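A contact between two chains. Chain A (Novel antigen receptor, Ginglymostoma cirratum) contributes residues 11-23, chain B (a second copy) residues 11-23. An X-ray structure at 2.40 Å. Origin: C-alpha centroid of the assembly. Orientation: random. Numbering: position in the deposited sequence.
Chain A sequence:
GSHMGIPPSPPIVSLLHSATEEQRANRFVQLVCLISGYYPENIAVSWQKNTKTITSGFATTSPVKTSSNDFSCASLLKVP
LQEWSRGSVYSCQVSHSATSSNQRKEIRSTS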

# COMPACT_ATOMS: atom_id res chain seq x y z
N PRO A 11 -14.67 -3.81 3.99
CA PRO A 11 -13.40 -3.16 3.69
C PRO A 11 -13.57 -2.06 2.66
O PRO A 11 -14.40 -2.16 1.76
CB PRO A 11 -12.55 -4.30 3.10
CG PRO A 11 -13.54 -5.27 2.56
CD PRO A 11 -14.73 -5.19 3.48
N ILE A 12 -12.80 -0.98 2.82
CA ILE A 12 -12.69 0.00 1.75
C ILE A 12 -11.53 -0.47 0.88
O ILE A 12 -10.44 -0.76 1.38
CB ILE A 12 -12.46 1.43 2.29
CG1 ILE A 12 -13.58 1.81 3.27
CG2 ILE A 12 -12.36 2.43 1.14
CD1 ILE A 12 -13.33 3.11 4.03
N VAL A 13 -11.80 -0.57 -0.41
CA VAL A 13 -10.88 -1.17 -1.37
C VAL A 13 -10.43 -0.14 -2.38
O VAL A 13 -11.24 0.58 -2.97
CB VAL A 13 -11.56 -2.35 -2.10
CG1 VAL A 13 -10.68 -2.87 -3.24
CG2 VAL A 13 -11.89 -3.45 -1.11
N SER A 14 -9.13 -0.06 -2.59
CA SER A 14 -8.57 0.93 -3.48
C SER A 14 -7.34 0.34 -4.16
O SER A 14 -6.40 -0.13 -3.49
CB SER A 14 -8.27 2.18 -2.67
OG SER A 14 -7.46 3.09 -3.37
N LEU A 15 -7.37 0.33 -5.49
CA LEU A 15 -6.27 -0.17 -6.29
C LEU A 15 -5.45 1.00 -6.83
O LEU A 15 -5.99 1.93 -7.43
CB LEU A 15 -6.78 -1.01 -7.46
CG LEU A 15 -5.79 -2.08 -7.90
CD1 LEU A 15 -6.33 -3.46 -7.66
CD2 LEU A 15 -5.46 -1.95 -9.36
N LEU A 16 -4.14 0.95 -6.59
CA LEU A 16 -3.26 2.05 -6.96
C LEU A 16 -2.05 1.54 -7.73
O LEU A 16 -1.57 0.43 -7.49
CB LEU A 16 -2.80 2.82 -5.71
CG LEU A 16 -3.87 3.11 -4.65
CD1 LEU A 16 -3.23 3.52 -3.32
CD2 LEU A 16 -4.86 4.16 -5.14
N HIS A 17 -1.56 2.36 -8.65
CA HIS A 17 -0.38 2.00 -9.44
C HIS A 17 0.75 2.99 -9.19
O HIS A 17 0.51 4.17 -8.92
CB HIS A 17 -0.72 1.95 -10.93
CG HIS A 17 -0.59 3.27 -11.63
ND1 HIS A 17 -1.27 4.40 -11.22
CD2 HIS A 17 0.15 3.64 -12.70
CE1 HIS A 17 -0.95 5.41 -12.01
NE2 HIS A 17 -0.10 4.98 -12.92
N SER A 18 1.98 2.50 -9.26
CA SER A 18 3.14 3.37 -9.37
C SER A 18 4.09 2.83 -10.43
O SER A 18 4.37 1.62 -10.47
CB SER A 18 3.85 3.54 -8.03
OG SER A 18 4.34 2.30 -7.55
N ALA A 19 4.55 3.72 -11.29
CA ALA A 19 5.61 3.41 -12.23
C ALA A 19 6.65 4.52 -12.17
O ALA A 19 6.63 5.46 -12.97
CB ALA A 19 5.05 3.25 -13.64
N THR A 20 7.55 4.41 -11.20
CA THR A 20 8.68 5.33 -11.08
C THR A 20 9.87 4.76 -11.85
O THR A 20 9.70 3.87 -12.68
CB THR A 20 9.06 5.61 -9.61
OG1 THR A 20 9.61 4.43 -9.01
CG2 THR A 20 7.85 6.08 -8.81
N GLU A 21 11.07 5.26 -11.55
CA GLU A 21 12.24 4.99 -12.38
C GLU A 21 12.89 3.62 -12.13
O GLU A 21 13.11 2.87 -13.08
CB GLU A 21 13.27 6.12 -12.28
CG GLU A 21 12.68 7.53 -12.38
CD GLU A 21 11.94 7.81 -13.69
OE1 GLU A 21 11.98 6.98 -14.63
OE2 GLU A 21 11.30 8.89 -13.78
N GLU A 22 13.18 3.31 -10.87
CA GLU A 22 13.66 1.97 -10.51
C GLU A 22 12.68 0.92 -11.00
O GLU A 22 13.09 -0.11 -11.56
CB GLU A 22 13.86 1.83 -8.99
CG GLU A 22 15.31 1.59 -8.56
CD GLU A 22 16.20 2.80 -8.77
OE1 GLU A 22 15.95 3.84 -8.12
OE2 GLU A 22 17.15 2.71 -9.57
N GLN A 23 11.40 1.20 -10.79
CA GLN A 23 10.31 0.33 -11.24
C GLN A 23 10.35 0.16 -12.76
O GLN A 23 10.47 -0.97 -13.24
CB GLN A 23 8.97 0.88 -10.77
CG GLN A 23 8.79 0.84 -9.26
CD GLN A 23 7.52 1.50 -8.79
OE1 GLN A 23 7.56 2.56 -8.17
NE2 GLN A 23 6.38 0.89 -9.09
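Chain B 11-23: PIVSLLHSATEEQ

Chain B lies on chain A as a near-twofold copy: in each, residues 12-18 form an extended strand, and a helix begins at residue 21. The strands run roughly antiparallel, crossing at 144° with their axes 7.8 Å apart at closest approach. That spacing is too wide for backbone pairing, so side chains fill the gap, and the even-numbered residues of each strand point toward the partner.

Ile12(A) starts the contact, its long branched side chain reaching the start of the other helix: CD1 lies 3.7 Å from CB of Glu22(B), and CG2 4.1 Å from CG of Gln23(B). Ser14(A) is small enough for close packing, with its OG 3.0 Å from CB of Ser18(B). At the centre, Leu16(A) meets its own counterpart, CD1 lying 4.0 Å from CB of Leu16(B); its CD2 also lies 3.6 Å from CB of Ser18(B). An apolar side chain suits packing against its own copy. Ser18(A) repeats the serine contact in reverse, CB to OG of Ser14(B) at 3.1 Å. Its own OG accepts a 2.9 Å hydrogen bond from NE2 of Gln23(A), while OG1 of Thr20(A) donates to OE1 of Gln23(A), also at 2.9 Å. The amide thus ties strand to helix. The aliphatic CB of Glu22(A) meets CD1 of Ile12(B) at 3.7 Å, leaving the carboxylate farther out.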

# COMPACT_ATOMS: atom_id res chain seq x y z
N PRO B 11 15.63 0.77 -0.55
CA PRO B 11 14.20 0.61 -0.80
C PRO B 11 13.74 1.45 -1.99
O PRO B 11 14.25 2.54 -2.22
CB PRO B 11 13.56 1.14 0.49
CG PRO B 11 14.56 2.09 1.05
CD PRO B 11 15.90 1.51 0.70
N ILE B 12 12.80 0.91 -2.76
CA ILE B 12 12.11 1.72 -3.75
C ILE B 12 10.92 2.32 -3.02
O ILE B 12 10.17 1.61 -2.35
CB ILE B 12 11.69 0.90 -4.98
CG1 ILE B 12 12.91 0.21 -5.60
CG2 ILE B 12 10.99 1.79 -6.01
CD1 ILE B 12 12.58 -0.79 -6.69
N VAL B 13 10.79 3.64 -3.12
CA VAL B 13 9.83 4.40 -2.33
C VAL B 13 8.83 5.06 -3.24
O VAL B 13 9.20 5.74 -4.21
CB VAL B 13 10.55 5.47 -1.49
CG1 VAL B 13 9.55 6.41 -0.82
CG2 VAL B 13 11.43 4.80 -0.45
N SER B 14 7.56 4.87 -2.95
CA SER B 14 6.54 5.46 -3.78
C SER B 14 5.33 5.84 -2.93
O SER B 14 4.80 5.03 -2.17
CB SER B 14 6.24 4.55 -4.97
OG SER B 14 4.85 4.45 -5.25
N LEU B 15 4.96 7.12 -3.03
CA LEU B 15 3.84 7.67 -2.28
C LEU B 15 2.62 7.78 -3.18
O LEU B 15 2.68 8.35 -4.28
CB LEU B 15 4.21 9.04 -1.70
CG LEU B 15 3.45 9.37 -0.42
CD1 LEU B 15 4.40 9.68 0.71
CD2 LEU B 15 2.52 10.54 -0.62
N LEU B 16 1.51 7.21 -2.72
CA LEU B 16 0.29 7.13 -3.52
C LEU B 16 -0.91 7.64 -2.73
O LEU B 16 -0.96 7.49 -1.50
CB LEU B 16 0.05 5.70 -3.99
CG LEU B 16 1.28 4.93 -4.50
CD1 LEU B 16 1.00 3.43 -4.60
CD2 LEU B 16 1.75 5.51 -5.82
N HIS B 17 -1.87 8.22 -3.43
CA HIS B 17 -3.08 8.72 -2.79
C HIS B 17 -4.30 8.02 -3.36
O HIS B 17 -4.32 7.64 -4.52
CB HIS B 17 -3.20 10.24 -2.97
CG HIS B 17 -3.90 10.64 -4.24
ND1 HIS B 17 -3.46 10.24 -5.49
CD2 HIS B 17 -5.00 11.40 -4.45
CE1 HIS B 17 -4.27 10.73 -6.41
NE2 HIS B 17 -5.21 11.45 -5.81
N SER B 18 -5.31 7.83 -2.51
CA SER B 18 -6.64 7.49 -3.00
C SER B 18 -7.68 8.34 -2.28
O SER B 18 -7.62 8.52 -1.06
CB SER B 18 -6.94 6.00 -2.83
OG SER B 18 -6.90 5.62 -1.46
N ALA B 19 -8.61 8.88 -3.06
CA ALA B 19 -9.78 9.53 -2.51
C ALA B 19 -11.01 9.01 -3.24
O ALA B 19 -11.47 9.60 -4.22
CB ALA B 19 -9.67 11.05 -2.63
N THR B 20 -11.51 7.86 -2.78
CA THR B 20 -12.75 7.29 -3.29
C THR B 20 -13.91 7.81 -2.45
O THR B 20 -13.77 8.79 -1.73
CB THR B 20 -12.72 5.75 -3.31
OG1 THR B 20 -12.71 5.24 -1.97
CG2 THR B 20 -11.49 5.24 -4.07
N GLU B 21 -15.05 7.12 -2.53
CA GLU B 21 -16.31 7.64 -1.98
C GLU B 21 -16.46 7.45 -0.47
O GLU B 21 -16.75 8.41 0.24
CB GLU B 21 -17.52 7.08 -2.73
CG GLU B 21 -17.40 7.10 -4.26
CD GLU B 21 -17.19 8.48 -4.86
OE1 GLU B 21 -17.29 9.50 -4.14
OE2 GLU B 21 -16.93 8.56 -6.08
N GLU B 22 -16.25 6.23 0.02
CA GLU B 22 -16.22 5.98 1.47
C GLU B 22 -15.20 6.89 2.13
O GLU B 22 -15.47 7.49 3.17
CB GLU B 22 -15.91 4.52 1.79
CG GLU B 22 -17.03 3.77 2.49
CD GLU B 22 -18.23 3.52 1.60
OE1 GLU B 22 -18.08 2.80 0.59
OE2 GLU B 22 -19.32 4.04 1.92
N GLN B 23 -14.04 7.00 1.49
CA GLN B 23 -12.95 7.86 1.93
C GLN B 23 -13.40 9.32 1.99
O GLN B 23 -13.35 9.94 3.06
CB GLN B 23 -11.72 7.68 1.04
CG GLN B 23 -11.09 6.30 1.15
CD GLN B 23 -9.97 6.08 0.17
OE1 GLN B 23 -10.10 5.31 -0.78
NE2 GLN B 23 -8.85 6.77 0.38